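Local coordinates for 3',5'-cyclic-nucleotide phosphodiesterase 1 (Saccharomyces cerevisiae, PDB 4OJV), which belongs to the class-II cyclic-nucleotide phosphodiesterases, two-zinc enzymes of the metallo-hydrolase clan built around two mixed beta sheets, at residues V2-I8 with E363-L369; C280-L284 with T339-L344; P33-A37 with C199-W204. All coordinates share one frame; numbering follows the deposited sequence.

Contact 1. Residues V2-I8 with E363-L369; sequences VVFEITI and EGHTLFL
Leu369, the last residue, lays its carboxylate against the start of the chain: its OXT takes both Val3 N, at 2.9 Å, and Phe4 N, at 2.8 Å, so two backbone bonds grip one oxygen. The other carboxylate oxygen is bonded by Lys274, and these donors probably disperse the terminal charge. Between here and Ile8, the strands run antiparallel, with axes 157° apart.

The two faces fit differently. On one, branched aliphatic residues lie against one another: the delta methyl of Ile6 reaches obliquely to that of Leu369 (CD1 to CD1, 3.9 Å), while Ile8 CD1 nudges Leu367 CD1 more loosely. Beta-branched isoleucine suits the extended backbone of strand 4-8. On the other face, Glu5 passes beside Phe368, Glu5 CG, off the ring plane, lying 3.6 Å from Phe368 CD2. The ring's edge rather than its face meets Glu5 OE1, and the carboxylate is turned 69° from the ring plane. The extended glutamate chain takes OE2 to a salt bridge with Lys26 and a hydrogen bond with Ser91, and OE1 to Arg29 N. Beyond it, Thr7 OG1 and Thr366 OG1 stand 3.8 Å apart; water 1, to one side of the pair, bridges them, 2.7 Å from each OG1, and Thr366 OG1 is also bonded to Gly89 O. At the Phe368 end, Val2 presses CG1 onto Phe368 CB. Gly364, with phi at 80°, suits the bend that offers its N to Ile8 O.

This antiparallel pair of N- and C-terminal strands, flanked by 22-27 and 86-88, lies within a sheet of the metallo-beta-lactamase-like fold.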
ATOM      1  N   VAL A   2     -21.438 -18.053  18.206  1.00 21.57           N
ATOM      2  CA  VAL A   2     -20.557 -17.443  17.203  1.00 18.10           C
ATOM      3  C   VAL A   2     -20.527 -18.271  15.920  1.00 15.98           C
ATOM      4  O   VAL A   2     -20.333 -19.490  15.947  1.00 18.32           O
ATOM      5  CB  VAL A   2     -19.130 -17.218  17.751  1.00 19.00           C
ATOM      6  CG1 VAL A   2     -18.153 -16.887  16.633  1.00 21.09           C
ATOM      7  CG2 VAL A   2     -19.145 -16.104  18.787  1.00 20.54           C
ATOM      8  N   VAL A   3     -20.724 -17.581  14.803  1.00 14.11           N
ATOM      9  CA  VAL A   3     -20.805 -18.190  13.485  1.00 14.13           C
ATOM     10  C   VAL A   3     -19.662 -17.721  12.582  1.00 13.16           C
ATOM     11  O   VAL A   3     -19.205 -18.481  11.729  1.00 13.34           O
ATOM     12  CB  VAL A   3     -22.189 -17.907  12.853  1.00 13.70           C
ATOM     13  CG1 VAL A   3     -22.227 -18.195  11.360  1.00 14.28           C
ATOM     14  CG2 VAL A   3     -23.256 -18.736  13.557  1.00 15.93           C
ATOM     15  N   PHE A   4     -19.217 -16.474  12.765  1.00 13.50           N
ATOM     16  CA  PHE A   4     -18.226 -15.856  11.874  1.00 13.01           C
ATOM     17  C   PHE A   4     -16.949 -15.481  12.599  1.00 12.16           C
ATOM     18  O   PHE A   4     -16.991 -14.980  13.724  1.00 12.86           O
ATOM     19  CB  PHE A   4     -18.801 -14.582  11.250  1.00 13.16           C
ATOM     20  CG  PHE A   4     -20.022 -14.804  10.400  1.00 12.33           C
ATOM     21  CD1 PHE A   4     -19.900 -15.227   9.084  1.00 12.69           C
ATOM     22  CD2 PHE A   4     -21.295 -14.561  10.910  1.00 13.31           C
ATOM     23  CE1 PHE A   4     -21.023 -15.421   8.295  1.00 12.51           C
ATOM     24  CE2 PHE A   4     -22.424 -14.747  10.126  1.00 13.40           C
ATOM     25  CZ  PHE A   4     -22.290 -15.175   8.816  1.00 13.21           C
ATOM     26  N   GLU A   5     -15.817 -15.684  11.931  1.00 11.09           N
ATOM     27  CA  GLU A   5     -14.550 -15.096  12.352  1.00 11.41           C
ATOM     28  C   GLU A   5     -14.142 -14.054  11.319  1.00 10.46           C
ATOM     29  O   GLU A   5     -14.067 -14.354  10.118  1.00 11.50           O
ATOM     30  CB  GLU A   5     -13.453 -16.151  12.490  1.00 12.21           C
ATOM     31  CG  GLU A   5     -13.707 -17.124  13.629  1.00 14.70           C
ATOM     32  CD  GLU A   5     -12.681 -18.246  13.732  1.00 15.81           C
ATOM     33  OE1 GLU A   5     -12.874 -19.126  14.603  1.00 16.75           O
ATOM     34  OE2 GLU A   5     -11.701 -18.255  12.957  1.00 16.22           O
ATOM     35  N   ILE A   6     -13.894 -12.833  11.787  1.00 10.57           N
ATOM     36  CA  ILE A   6     -13.527 -11.726  10.905  1.00 10.13           C
ATOM     37  C   ILE A   6     -12.145 -11.233  11.301  1.00 10.09           C
ATOM     38  O   ILE A   6     -11.966 -10.717  12.405  1.00 11.22           O
ATOM     39  CB  ILE A   6     -14.525 -10.552  10.992  1.00 11.29           C
ATOM     40  CG1 ILE A   6     -15.970 -11.009  10.715  1.00 12.68           C
ATOM     41  CG2 ILE A   6     -14.098  -9.444  10.032  1.00 12.50           C
ATOM     42  CD1 ILE A   6     -16.977  -9.878  10.786  1.00 16.44           C
ATOM     43  N   THR A   7     -11.168 -11.402  10.412  1.00 10.38           N
ATOM     44  CA  THR A   7      -9.825 -10.895  10.656  1.00 10.69           C
ATOM     45  C   THR A   7      -9.729  -9.501  10.039  1.00 10.44           C
ATOM     46  O   THR A   7      -9.920  -9.338   8.837  1.00 11.19           O
ATOM     47  CB  THR A   7      -8.742 -11.794  10.033  1.00 12.84           C
ATOM     48  OG1 THR A   7      -8.988 -13.169  10.353  1.00 15.59           O
ATOM     49  CG2 THR A   7      -7.372 -11.395  10.556  1.00 13.91           C
ATOM     50  N   ILE A   8      -9.430  -8.508  10.864  1.00 10.35           N
ATOM     51  CA  ILE A   8      -9.276  -7.139  10.386  1.00 10.15           C
ATOM     52  C   ILE A   8      -7.844  -6.948   9.901  1.00 10.05           C
ATOM     53  O   ILE A   8      -6.932  -6.790  10.709  1.00 12.05           O
ATOM     54  CB  ILE A   8      -9.609  -6.107  11.481  1.00 11.20           C
ATOM     55  CG1 ILE A   8     -10.952  -6.429  12.148  1.00 13.47           C
ATOM     56  CG2 ILE A   8      -9.577  -4.697  10.895  1.00 11.88           C
ATOM     57  CD1 ILE A   8     -12.163  -6.285  11.266  1.00 15.44           C
ATOM     58  N   GLU A 363      -6.967  -3.228  13.283  1.00 11.62           N
ATOM     59  CA  GLU A 363      -6.106  -4.094  12.503  1.00 11.87           C
ATOM     60  C   GLU A 363      -5.364  -5.070  13.395  1.00 11.51           C
ATOM     61  O   GLU A 363      -5.037  -4.752  14.549  1.00 12.48           O
ATOM     62  CB  GLU A 363      -5.076  -3.256  11.754  1.00 14.11           C
ATOM     63  CG  GLU A 363      -5.668  -2.340  10.717  1.00 16.44           C
ATOM     64  CD  GLU A 363      -6.107  -0.974  11.215  1.00 16.85           C
ATOM     65  OE1 GLU A 363      -6.195  -0.671  12.464  1.00 14.39           O
ATOM     66  OE2 GLU A 363      -6.371  -0.193  10.272  1.00 19.24           O
ATOM     67  N   GLY A 364      -5.107  -6.259  12.868  1.00 11.38           N
ATOM     68  CA  GLY A 364      -4.317  -7.242  13.598  1.00 12.76           C
ATOM     69  C   GLY A 364      -5.120  -7.986  14.647  1.00 11.86           C
ATOM     70  O   GLY A 364      -4.540  -8.616  15.530  1.00 13.41           O
ATOM     71  N   HIS A 365      -6.448  -7.926  14.547  1.00 11.57           N
ATOM     72  CA  HIS A 365      -7.345  -8.600  15.485  1.00 11.40           C
ATOM     73  C   HIS A 365      -8.394  -9.382  14.758  1.00 11.58           C
ATOM     74  O   HIS A 365      -8.713  -9.082  13.606  1.00 11.62           O
ATOM     75  CB  HIS A 365      -7.992  -7.582  16.427  1.00 12.24           C
ATOM     76  CG  HIS A 365      -7.002  -6.894  17.318  1.00 12.47           C
ATOM     77  ND1 HIS A 365      -6.207  -5.898  16.883  1.00 13.84           N
ATOM     78  CD2 HIS A 365      -6.640  -7.142  18.639  1.00 14.58           C
ATOM     79  CE1 HIS A 365      -5.403  -5.507  17.888  1.00 16.09           C
ATOM     80  NE2 HIS A 365      -5.664  -6.278  18.954  1.00 16.23           N
ATOM     81  N   THR A 366      -8.939 -10.390  15.433  1.00 11.19           N
ATOM     82  CA  THR A 366     -10.033 -11.195  14.930  1.00 10.96           C
ATOM     83  C   THR A 366     -11.268 -10.985  15.799  1.00 11.14           C
ATOM     84  O   THR A 366     -11.182 -10.978  17.033  1.00 12.07           O
ATOM     85  CB  THR A 366      -9.641 -12.688  14.903  1.00 11.63           C
ATOM     86  OG1 THR A 366      -8.471 -12.839  14.094  1.00 12.32           O
ATOM     87  CG2 THR A 366     -10.763 -13.549  14.324  1.00 12.74           C
ATOM     88  N   LEU A 367     -12.407 -10.783  15.147  1.00 10.68           N
ATOM     89  CA  LEU A 367     -13.702 -10.681  15.820  1.00 11.02           C
ATOM     90  C   LEU A 367     -14.446 -11.990  15.658  1.00 10.83           C
ATOM     91  O   LEU A 367     -14.367 -12.626  14.606  1.00 12.32           O
ATOM     92  CB  LEU A 367     -14.556  -9.578  15.198  1.00 11.87           C
ATOM     93  CG  LEU A 367     -13.917  -8.210  15.005  1.00 13.18           C
ATOM     94  CD1 LEU A 367     -14.911  -7.237  14.396  1.00 15.90           C
ATOM     95  CD2 LEU A 367     -13.425  -7.687  16.337  1.00 15.77           C
ATOM     96  N   PHE A 368     -15.197 -12.366  16.691  1.00 12.07           N
ATOM     97  CA  PHE A 368     -15.950 -13.613  16.709  1.00 13.08           C
ATOM     98  C   PHE A 368     -17.395 -13.209  16.917  1.00 13.84           C
ATOM     99  O   PHE A 368     -17.751 -12.749  18.001  1.00 15.77           O
ATOM    100  CB  PHE A 368     -15.438 -14.519  17.836  1.00 14.90           C
ATOM    101  CG  PHE A 368     -13.982 -14.891  17.696  1.00 13.83           C
ATOM    102  CD1 PHE A 368     -12.985 -14.023  18.111  1.00 14.17           C
ATOM    103  CD2 PHE A 368     -13.610 -16.106  17.126  1.00 15.41           C
ATOM    104  CE1 PHE A 368     -11.644 -14.350  17.953  1.00 14.32           C
ATOM    105  CE2 PHE A 368     -12.270 -16.442  16.979  1.00 15.86           C
ATOM    106  CZ  PHE A 368     -11.285 -15.566  17.399  1.00 15.58           C
ATOM    107  N   LEU A 369     -18.206 -13.340  15.871  1.00 13.65           N
ATOM    108  CA  LEU A 369     -19.574 -12.824  15.879  1.00 14.37           C
ATOM    109  C   LEU A 369     -20.610 -13.873  15.508  1.00 14.39           C
ATOM    110  O   LEU A 369     -21.728 -13.858  16.040  1.00 15.63           O
ATOM    111  CB  LEU A 369     -19.700 -11.632  14.930  1.00 14.98           C
ATOM    112  CG  LEU A 369     -18.766 -10.445  15.180  1.00 15.61           C
ATOM    113  CD1 LEU A 369     -18.923  -9.409  14.078  1.00 18.43           C
ATOM    114  CD2 LEU A 369     -19.029  -9.831  16.548  1.00 18.92           C
ATOM    115  OXT LEU A 369     -20.360 -14.738  14.666  1.00 14.12           O
TER
HETATM  116  O   HOH W   1      -8.061 -14.803  12.304  1.00 15.61           O

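Contact 2. Residues C280-L284 with T339-L344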
ATOM      1  N   CYS A 280     -17.084   5.148   9.462  1.00 12.20           N
ATOM      2  CA  CYS A 280     -17.329   6.519   9.873  1.00 11.71           C
ATOM      3  C   CYS A 280     -16.003   7.234   9.672  1.00 11.76           C
ATOM      4  O   CYS A 280     -15.174   7.304  10.579  1.00 13.06           O
ATOM      5  CB  CYS A 280     -17.831   6.604  11.313  1.00 12.19           C
ATOM      6  SG  CYS A 280     -18.509   8.230  11.700  1.00 13.15           S
ATOM      7  N   SER A 281     -15.784   7.738   8.461  1.00 11.09           N
ATOM      8  CA  SER A 281     -14.468   8.243   8.104  1.00 11.55           C
ATOM      9  C   SER A 281     -14.043   9.446   8.927  1.00 11.57           C
ATOM     10  O   SER A 281     -12.854   9.622   9.197  1.00 11.58           O
ATOM     11  CB  SER A 281     -14.417   8.625   6.627  1.00 11.83           C
ATOM     12  OG  SER A 281     -14.482   7.499   5.776  1.00 11.58           O
ATOM     13  N   CYS A 282     -15.015  10.284   9.289  1.00 12.56           N
ATOM     14  CA  CYS A 282     -14.727  11.587   9.873  1.00 13.49           C
ATOM     15  C   CYS A 282     -15.506  11.813  11.158  1.00 13.80           C
ATOM     16  O   CYS A 282     -16.628  11.301  11.304  1.00 13.79           O
ATOM     17  CB  CYS A 282     -15.133  12.689   8.907  1.00 15.92           C
ATOM     18  SG  CYS A 282     -14.342  12.604   7.299  1.00 17.66           S
ATOM     19  N   PRO A 283     -14.936  12.607  12.090  1.00 14.93           N
ATOM     20  CA  PRO A 283     -15.683  13.055  13.265  1.00 15.66           C
ATOM     21  C   PRO A 283     -16.674  14.152  12.887  1.00 15.24           C
ATOM     22  O   PRO A 283     -16.710  14.603  11.736  1.00 17.32           O
ATOM     23  CB  PRO A 283     -14.590  13.626  14.169  1.00 16.90           C
ATOM     24  CG  PRO A 283     -13.555  14.124  13.220  1.00 19.10           C
ATOM     25  CD  PRO A 283     -13.561  13.144  12.074  1.00 16.46           C
ATOM     26  N   LEU A 284     -17.456  14.599  13.868  1.00 16.07           N
ATOM     27  CA  LEU A 284     -18.434  15.663  13.633  1.00 18.01           C
ATOM     28  C   LEU A 284     -17.821  16.980  13.156  1.00 19.62           C
ATOM     29  O   LEU A 284     -18.466  17.712  12.399  1.00 24.59           O
ATOM     30  CB  LEU A 284     -19.279  15.906  14.882  1.00 18.51           C
ATOM     31  CG  LEU A 284     -20.288  14.813  15.244  1.00 18.50           C
ATOM     32  CD1 LEU A 284     -20.851  15.068  16.635  1.00 19.75           C
ATOM     33  CD2 LEU A 284     -21.407  14.716  14.214  1.00 20.41           C
ATOM     34  N   THR A 339     -12.544   9.967  19.231  1.00 12.08           N
ATOM     35  CA  THR A 339     -13.535  11.029  19.073  1.00 12.15           C
ATOM     36  C   THR A 339     -14.827  10.487  18.462  1.00 12.12           C
ATOM     37  O   THR A 339     -15.927  10.711  18.976  1.00 13.40           O
ATOM     38  CB  THR A 339     -12.968  12.160  18.206  1.00 12.72           C
ATOM     39  OG1 THR A 339     -11.780  12.665  18.823  1.00 13.89           O
ATOM     40  CG2 THR A 339     -13.987  13.278  17.990  1.00 13.99           C
ATOM     41  N   ILE A 340     -14.683   9.757  17.360  1.00 12.08           N
ATOM     42  CA  ILE A 340     -15.823   9.180  16.649  1.00 12.23           C
ATOM     43  C   ILE A 340     -16.595   8.188  17.520  1.00 12.09           C
ATOM     44  O   ILE A 340     -17.829   8.210  17.547  1.00 12.33           O
ATOM     45  CB  ILE A 340     -15.352   8.539  15.321  1.00 12.54           C
ATOM     46  CG1 ILE A 340     -15.060   9.643  14.301  1.00 12.95           C
ATOM     47  CG2 ILE A 340     -16.349   7.522  14.783  1.00 13.82           C
ATOM     48  CD1 ILE A 340     -14.144   9.220  13.167  1.00 12.84           C
ATOM     49  N   LEU A 341     -15.871   7.346  18.252  1.00 12.18           N
ATOM     50  CA  LEU A 341     -16.530   6.372  19.120  1.00 13.20           C
ATOM     51  C   LEU A 341     -17.397   7.088  20.166  1.00 13.82           C
ATOM     52  O   LEU A 341     -18.556   6.721  20.390  1.00 14.46           O
ATOM     53  CB  LEU A 341     -15.507   5.448  19.779  1.00 13.75           C
ATOM     54  CG  LEU A 341     -16.046   4.292  20.617  1.00 13.40           C
ATOM     55  CD1 LEU A 341     -16.931   3.365  19.794  1.00 15.42           C
ATOM     56  CD2 LEU A 341     -14.887   3.530  21.238  1.00 14.98           C
ATOM     57  N   GLU A 342     -16.839   8.126  20.784  1.00 13.58           N
ATOM     58  CA  GLU A 342     -17.574   8.894  21.791  1.00 14.87           C
ATOM     59  C   GLU A 342     -18.777   9.598  21.201  1.00 14.40           C
ATOM     60  O   GLU A 342     -19.856   9.592  21.791  1.00 15.77           O
ATOM     61  CB  GLU A 342     -16.640   9.909  22.422  1.00 16.61           C
ATOM     62  CG  GLU A 342     -15.607   9.272  23.320  1.00 21.64           C
ATOM     63  CD  GLU A 342     -14.569  10.255  23.794  1.00 26.09           C
ATOM     64  OE1 GLU A 342     -14.593  11.417  23.332  1.00 29.75           O
ATOM     65  OE2 GLU A 342     -13.728   9.860  24.629  1.00 32.57           O
ATOM     66  N   GLU A 343     -18.599  10.188  20.024  1.00 13.93           N
ATOM     67  CA  GLU A 343     -19.675  10.890  19.334  1.00 14.01           C
ATOM     68  C   GLU A 343     -20.797   9.948  18.924  1.00 14.65           C
ATOM     69  O   GLU A 343     -21.982  10.261  19.098  1.00 16.15           O
ATOM     70  CB  GLU A 343     -19.132  11.685  18.140  1.00 14.13           C
ATOM     71  CG  GLU A 343     -18.268  12.857  18.588  1.00 15.48           C
ATOM     72  CD  GLU A 343     -17.600  13.614  17.455  1.00 14.41           C
ATOM     73  OE1 GLU A 343     -17.518  13.106  16.315  1.00 14.57           O
ATOM     74  OE2 GLU A 343     -17.143  14.748  17.704  1.00 15.91           O
ATOM     75  N   LEU A 344     -20.432   8.779  18.402  1.00 13.96           N
ATOM     76  CA  LEU A 344     -21.435   7.786  18.024  1.00 14.18           C
ATOM     77  C   LEU A 344     -22.224   7.282  19.232  1.00 13.55           C
ATOM     78  O   LEU A 344     -23.454   7.169  19.171  1.00 15.38           O
ATOM     79  CB  LEU A 344     -20.790   6.609  17.294  1.00 13.41           C
ATOM     80  CG  LEU A 344     -20.320   6.873  15.863  1.00 13.26           C
ATOM     81  CD1 LEU A 344     -19.451   5.723  15.379  1.00 14.12           C
ATOM     82  CD2 LEU A 344     -21.484   7.083  14.917  1.00 13.63           C
TER
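Ile340, on the loop-facing side of helix 336-350, supplies most of the van der Waals contact with 280-284. Its CG2 touches the sulfur of Cys280 at 3.8 Å, and that thiol is turned toward the helix because SG stands opposite the backbone N (chi1 -166°). The other branch goes further: CG1 lies 3.6 Å from Pro283 CA, and CD1 is pushed into the bend of the loop, 3.4 Å from Cys280 O and beside the carbonyl carbon of Cys282. A branched side chain can thus fill two hollows at once. Pro283, whose ring stiffens the loop, meets Thr339 with CB 3.9 Å from Thr339 CG2.

The polar part is a single hydrogen bond. Leu284 N donates to Glu343 OE1 at 2.9 Å, nearly straight at 165°, and reaches that oxygen on its syn side, 24° out of the carboxylate plane. The extended glutamate arm spans the distance from helix to loop. Leu284 and Glu343 pass alongside each other in opposite directions, with Leu284 CD1 3.7 Å from Glu343 CD, so the leucine lies over the bonded group.

Within the loop, Ser281 points away from the helix and bonds Glu279 and the zinc ligand His326, placing it in the second shell of the metal site. Pro297 of helix 297-311 touches Cys280, Glu343 and Leu344; Leu344 also packs on strands 321-325 and 357-360, so the helix packs over the edge of the sheet whose outermost strand is 357-360.

Contact 3. Residues P33-A37 with C199-W204; sequences PELIA and CTIFPW
Ile36 and Phe202 meet in the apolar layer between the two beta sheets, where strand 35-38 of one sheet faces the hairpin loop between strands 197-198 and 204-215 of the other. Ile36 points toward that loop and fills a recess lined by three of its side chains. Its chain is stretched out at chi2 (171°), which carries CD1 among all three: 3.6 Å from Phe202 CD2, 3.8 Å from Cys199 SG and 4.0 Å from Trp204 CE3. Isoleucine suits the place because its unbranched CG1-CD1 arm reaches in while the beta-branch fits the strand; the thiol and the aromatic rings give the arm a wide apolar lining. Ile36 and Phe202 pass each other in opposite directions, and CG1 of Ile36 follows the same side of the ring near CE2.

The far end of the phenylalanine does something else. Its CZ comes 3.2 Å from Glu34 O, which lies in the ring plane at its edge, so the weakly positive ring hydrogens face a carbonyl oxygen. At the outer margin Glu34 and Ile201 cross at about a right angle, Glu34 CG lying 4.0 Å from Ile201 CG1; the glutamate lends only its aliphatic part, and a bend at chi2 (82°) turns its carboxylate from the line of the chain.

The loop is held in shape locally. Cys199 N donates to Trp204 O at 3.0 Å, and Pro203 centres an inverse gamma turn, its ring holding phi near the -80° such a turn needs, with only a weak bond from Trp204 N to Phe202 O. Phe202 CB lies over one face of the tryptophan ring, toward its rim. Phe230 of strand 222-232 also touches Cys199 and Trp204. Such face-to-face burial of two mixed sheets is the core of the alpha-beta/beta-alpha sandwich of metallo-beta-lactamase-like proteins.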
ATOM      1  N   PRO A  33      -8.213 -24.302   5.037  1.00 13.80           N
ATOM      2  CA  PRO A  33      -7.329 -23.191   4.666  1.00 14.37           C
ATOM      3  C   PRO A  33      -8.038 -22.074   3.896  1.00 13.52           C
ATOM      4  O   PRO A  33      -7.506 -20.976   3.792  1.00 14.31           O
ATOM      5  CB  PRO A  33      -6.263 -23.867   3.800  1.00 16.80           C
ATOM      6  CG  PRO A  33      -6.933 -25.074   3.242  1.00 18.12           C
ATOM      7  CD  PRO A  33      -7.904 -25.539   4.289  1.00 15.52           C
ATOM      8  N   GLU A  34      -9.225 -22.345   3.367  1.00 13.69           N
ATOM      9  CA  GLU A  34      -9.907 -21.385   2.511  1.00 13.51           C
ATOM     10  C   GLU A  34     -10.404 -20.182   3.292  1.00 13.30           C
ATOM     11  O   GLU A  34     -10.887 -20.296   4.417  1.00 13.92           O
ATOM     12  CB  GLU A  34     -11.055 -22.056   1.752  1.00 15.59           C
ATOM     13  CG  GLU A  34     -10.598 -23.016   0.657  1.00 18.38           C
ATOM     14  CD  GLU A  34     -10.233 -24.403   1.163  1.00 19.76           C
ATOM     15  OE1 GLU A  34     -10.550 -24.736   2.321  1.00 19.55           O
ATOM     16  OE2 GLU A  34      -9.632 -25.177   0.382  1.00 27.41           O
ATOM     17  N   LEU A  35     -10.271 -19.016   2.661  1.00 12.10           N
ATOM     18  CA  LEU A  35     -10.619 -17.734   3.250  1.00 11.56           C
ATOM     19  C   LEU A  35     -11.271 -16.848   2.196  1.00 11.07           C
ATOM     20  O   LEU A  35     -10.917 -16.932   1.010  1.00 13.46           O
ATOM     21  CB  LEU A  35      -9.359 -17.025   3.760  1.00 11.82           C
ATOM     22  CG  LEU A  35      -8.569 -17.725   4.864  1.00 12.63           C
ATOM     23  CD1 LEU A  35      -7.201 -17.090   5.064  1.00 14.16           C
ATOM     24  CD2 LEU A  35      -9.367 -17.729   6.162  1.00 14.22           C
ATOM     25  N   ILE A  36     -12.209 -16.005   2.627  1.00 10.74           N
ATOM     26  CA  ILE A  36     -12.789 -14.955   1.795  1.00 11.63           C
ATOM     27  C   ILE A  36     -12.191 -13.618   2.220  1.00 10.04           C
ATOM     28  O   ILE A  36     -12.000 -13.384   3.411  1.00 10.66           O
ATOM     29  CB  ILE A  36     -14.337 -14.885   1.964  1.00 14.44           C
ATOM     30  CG1 ILE A  36     -15.014 -16.054   1.230  1.00 15.88           C
ATOM     31  CG2 ILE A  36     -14.879 -13.518   1.539  1.00 15.09           C
ATOM     32  CD1 ILE A  36     -16.491 -16.161   1.535  1.00 18.14           C
ATOM     33  N   ALA A  37     -11.909 -12.735   1.267  1.00  9.58           N
ATOM     34  CA  ALA A  37     -11.561 -11.349   1.579  1.00  9.29           C
ATOM     35  C   ALA A  37     -12.689 -10.421   1.139  1.00  9.50           C
ATOM     36  O   ALA A  37     -13.234 -10.572   0.039  1.00 11.08           O
ATOM     37  CB  ALA A  37     -10.263 -10.957   0.889  1.00 10.33           C
ATOM     38  N   CYS A 199     -21.538 -18.429  -2.101  1.00 21.30           N
ATOM     39  CA  CYS A 199     -20.095 -18.479  -1.905  1.00 19.65           C
ATOM     40  C   CYS A 199     -19.582 -19.826  -2.408  1.00 20.68           C
ATOM     41  O   CYS A 199     -20.323 -20.815  -2.430  1.00 21.63           O
ATOM     42  CB  CYS A 199     -19.723 -18.286  -0.437  1.00 19.46           C
ATOM     43  SG  CYS A 199     -20.021 -16.622   0.214  1.00 19.85           S
ATOM     44  N   THR A 200     -18.314 -19.862  -2.804  1.00 20.45           N
ATOM     45  CA  THR A 200     -17.743 -21.012  -3.510  1.00 21.19           C
ATOM     46  C   THR A 200     -17.389 -22.184  -2.593  1.00 20.83           C
ATOM     47  O   THR A 200     -17.526 -23.344  -2.985  1.00 25.87           O
ATOM     48  CB  THR A 200     -16.497 -20.605  -4.329  1.00 21.85           C
ATOM     49  OG1 THR A 200     -15.430 -20.254  -3.441  1.00 23.64           O
ATOM     50  CG2 THR A 200     -16.805 -19.423  -5.242  1.00 23.39           C
ATOM     51  N   ILE A 201     -16.919 -21.897  -1.384  1.00 19.75           N
ATOM     52  CA  ILE A 201     -16.506 -22.979  -0.477  1.00 21.77           C
ATOM     53  C   ILE A 201     -17.384 -23.032   0.769  1.00 21.30           C
ATOM     54  O   ILE A 201     -17.880 -24.107   1.147  1.00 21.98           O
ATOM     55  CB  ILE A 201     -15.005 -22.889  -0.082  1.00 22.56           C
ATOM     56  CG1 ILE A 201     -14.103 -22.897  -1.326  1.00 26.23           C
ATOM     57  CG2 ILE A 201     -14.612 -23.993   0.904  1.00 23.81           C
ATOM     58  CD1 ILE A 201     -14.037 -24.214  -2.082  1.00 28.68           C
ATOM     59  N   PHE A 202     -17.596 -21.880   1.402  1.00 16.21           N
ATOM     60  CA  PHE A 202     -18.381 -21.868   2.626  1.00 15.37           C
ATOM     61  C   PHE A 202     -19.858 -21.988   2.281  1.00 14.82           C
ATOM     62  O   PHE A 202     -20.281 -21.513   1.231  1.00 14.91           O
ATOM     63  CB  PHE A 202     -18.148 -20.598   3.450  1.00 14.39           C
ATOM     64  CG  PHE A 202     -16.695 -20.281   3.713  1.00 13.54           C
ATOM     65  CD1 PHE A 202     -15.756 -21.284   3.959  1.00 13.79           C
ATOM     66  CD2 PHE A 202     -16.275 -18.953   3.760  1.00 13.12           C
ATOM     67  CE1 PHE A 202     -14.426 -20.971   4.205  1.00 14.47           C
ATOM     68  CE2 PHE A 202     -14.948 -18.635   4.010  1.00 13.06           C
ATOM     69  CZ  PHE A 202     -14.027 -19.643   4.236  1.00 13.91           C
ATOM     70  N   PRO A 203     -20.649 -22.604   3.179  1.00 15.35           N
ATOM     71  CA  PRO A 203     -22.090 -22.775   2.943  1.00 15.61           C
ATOM     72  C   PRO A 203     -22.844 -21.481   3.264  1.00 15.24           C
ATOM     73  O   PRO A 203     -23.720 -21.446   4.147  1.00 15.59           O
ATOM     74  CB  PRO A 203     -22.465 -23.919   3.890  1.00 17.79           C
ATOM     75  CG  PRO A 203     -21.484 -23.806   5.006  1.00 18.34           C
ATOM     76  CD  PRO A 203     -20.201 -23.323   4.386  1.00 17.32           C
ATOM     77  N   TRP A 204     -22.462 -20.426   2.545  1.00 14.26           N
ATOM     78  CA  TRP A 204     -22.959 -19.075   2.769  1.00 13.36           C
ATOM     79  C   TRP A 204     -23.567 -18.491   1.536  1.00 13.06           C
ATOM     80  O   TRP A 204     -23.141 -18.787   0.416  1.00 16.06           O
ATOM     81  CB  TRP A 204     -21.827 -18.139   3.144  1.00 13.48           C
ATOM     82  CG  TRP A 204     -21.092 -18.408   4.411  1.00 12.66           C
ATOM     83  CD1 TRP A 204     -21.306 -19.399   5.365  1.00 12.73           C
ATOM     84  CD2 TRP A 204     -19.963 -17.637   4.901  1.00 12.11           C
ATOM     85  NE1 TRP A 204     -20.403 -19.292   6.395  1.00 12.45           N
ATOM     86  CE2 TRP A 204     -19.559 -18.241   6.168  1.00 11.56           C
ATOM     87  CE3 TRP A 204     -19.265 -16.530   4.424  1.00 12.95           C
ATOM     88  CZ2 TRP A 204     -18.495 -17.743   6.911  1.00 12.02           C
ATOM     89  CZ3 TRP A 204     -18.204 -16.038   5.185  1.00 12.68           C
ATOM     90  CH2 TRP A 204     -17.830 -16.627   6.396  1.00 12.00           C
TER

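From the N terminus, the chain first lays down strand 4-8, whose partner arrives only with the last residues, so contact 1 closes a loop around nearly the whole protein. Contacts 3 and 2 are nested inside it, one after the other: 33-37 meets 199-204 before 280-284 meets 339-344. Contact 1 lies within the first sheet, contact 3 joins that sheet to the hairpin loop of the second, and contact 2 fastens a loop to a helix beside the second. Contacts 1 and 3 touch, Phe4 and Trp204 meeting edge-to-face; contact 2 lies on the other side of the chain's centre from contact 3, their centres about 33 Å apart.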